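Side-chain contact in putative Lipoprotein (Clostridium perfringens, PDB 5J7R), which is of unknown function but probably belongs with proteins of sporulation and spore germination: residues 112-117 with 144-149. Sequence-based numbering, arbitrary orientation.
Sequences ATLEGI and GNFDIS
L114 reaches out from its helix to F146 and I148, and one methyl does nearly all the touching. L114 CD1 lies 3.7 Å from F146 CB and 3.9 Å from F146 CG, meeting the root of the aromatic side chain obliquely to the ring. The same methyl, L114 CD1, comes within 4.1 Å of I148 CG2. L114 is extended toward the loop, with CG set anti to its own carbonyl carbon (chi1 -55°) and CD1 continuing the chain outward (chi2 -178°).

The backbone is extended at F146 and D147, and the CB directions alternate: those of F146 and I148 head for the helix, whereas that of D147 points away. On I148 it is the short branch that faces L114: chi1 of 59° puts CG1 between the backbone N and the carbonyl carbon and leaves CG2 anti to the carbonyl carbon, beside the backbone N, where this methyl meets L114 CD1. D147 OD1 accepts the backbone N-H of S149, two residues on, with 3.1 Å between D147 OD1 and S149 N, an Asx turn whose donor approaches from above the carboxylate plane. The contact itself is purely apolar, and all three touching residues are buried.

F146 also packs on E110 and Q111 of helix 107-121 and on I157 of a later loop, while the side chain of E110 takes the backbone N-H of N145. L114 and I148 both rest on I132, so the loop 144-149 lies against both the helix and strand 129-134, outermost of the mixed sheet within this chain.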
# COMPACT_ATOMS: atom_id res chain seq x y z
N ALA A 112 -14.76 -20.69 -13.16
CA ALA A 112 -13.47 -20.65 -12.47
C ALA A 112 -12.89 -19.24 -12.55
O ALA A 112 -12.30 -18.75 -11.59
CB ALA A 112 -12.51 -21.66 -13.06
N THR A 113 -13.07 -18.60 -13.70
CA THR A 113 -12.60 -17.24 -13.91
C THR A 113 -13.24 -16.28 -12.93
O THR A 113 -12.55 -15.53 -12.24
CB THR A 113 -12.88 -16.76 -15.34
OG1 THR A 113 -12.08 -17.51 -16.26
CG2 THR A 113 -12.56 -15.27 -15.51
N LEU A 114 -14.57 -16.30 -12.84
CA LEU A 114 -15.28 -15.41 -11.93
C LEU A 114 -14.95 -15.71 -10.46
O LEU A 114 -14.77 -14.79 -9.66
CB LEU A 114 -16.79 -15.46 -12.18
CG LEU A 114 -17.23 -15.16 -13.63
CD1 LEU A 114 -18.75 -15.21 -13.73
CD2 LEU A 114 -16.71 -13.83 -14.15
N GLU A 115 -14.84 -16.99 -10.11
CA GLU A 115 -14.49 -17.37 -8.74
C GLU A 115 -13.05 -16.97 -8.42
O GLU A 115 -12.75 -16.59 -7.28
CB GLU A 115 -14.70 -18.87 -8.49
CG GLU A 115 -16.16 -19.29 -8.48
CD GLU A 115 -16.37 -20.79 -8.23
OE1 GLU A 115 -15.39 -21.53 -8.28
OE2 GLU A 115 -17.53 -21.22 -8.00
N GLY A 116 -12.16 -17.05 -9.41
CA GLY A 116 -10.75 -16.68 -9.25
C GLY A 116 -10.54 -15.19 -9.02
O GLY A 116 -9.75 -14.78 -8.18
N ILE A 117 -11.28 -14.37 -9.77
CA ILE A 117 -11.22 -12.93 -9.63
C ILE A 117 -11.75 -12.55 -8.23
O ILE A 117 -11.10 -11.80 -7.50
CB ILE A 117 -12.00 -12.22 -10.75
CG1 ILE A 117 -11.35 -12.52 -12.10
CG2 ILE A 117 -12.01 -10.71 -10.54
CD1 ILE A 117 -12.13 -12.05 -13.31
N GLY A 144 -20.17 -16.21 -21.92
CA GLY A 144 -21.46 -16.53 -22.50
C GLY A 144 -22.38 -17.27 -21.52
O GLY A 144 -23.60 -17.23 -21.66
N ASN A 145 -21.80 -17.92 -20.51
CA ASN A 145 -22.61 -18.71 -19.55
C ASN A 145 -23.00 -18.05 -18.22
O ASN A 145 -23.73 -18.64 -17.44
CB ASN A 145 -21.87 -20.01 -19.21
CG ASN A 145 -21.37 -20.76 -20.45
OD1 ASN A 145 -22.18 -21.33 -21.16
ND2 ASN A 145 -20.05 -20.82 -20.67
N PHE A 146 -22.49 -16.85 -17.95
CA PHE A 146 -22.79 -16.16 -16.70
C PHE A 146 -23.15 -14.70 -16.90
O PHE A 146 -22.51 -14.00 -17.67
CB PHE A 146 -21.63 -16.30 -15.71
CG PHE A 146 -21.51 -17.67 -15.11
CD1 PHE A 146 -20.78 -18.66 -15.75
CD2 PHE A 146 -22.15 -17.98 -13.91
CE1 PHE A 146 -20.69 -19.93 -15.20
CE2 PHE A 146 -22.06 -19.24 -13.36
CZ PHE A 146 -21.33 -20.22 -14.01
N ASP A 147 -24.18 -14.28 -16.17
CA ASP A 147 -24.68 -12.91 -16.23
C ASP A 147 -23.89 -12.01 -15.28
O ASP A 147 -23.96 -12.17 -14.06
CB ASP A 147 -26.17 -12.89 -15.87
CG ASP A 147 -26.81 -11.52 -16.05
OD1 ASP A 147 -26.16 -10.60 -16.58
OD2 ASP A 147 -28.00 -11.38 -15.68
N ILE A 148 -23.12 -11.08 -15.85
CA ILE A 148 -22.32 -10.12 -15.06
C ILE A 148 -22.81 -8.69 -15.33
O ILE A 148 -22.03 -7.74 -15.38
CB ILE A 148 -20.79 -10.25 -15.30
CG1 ILE A 148 -20.43 -10.05 -16.76
CG2 ILE A 148 -20.33 -11.63 -14.85
CD1 ILE A 148 -18.94 -9.86 -16.95
N SER A 149 -24.12 -8.57 -15.49
CA SER A 149 -24.78 -7.29 -15.76
C SER A 149 -24.76 -6.36 -14.55
O SER A 149 -24.73 -5.14 -14.71
CB SER A 149 -26.23 -7.55 -16.19
OG SER A 149 -26.91 -6.35 -16.49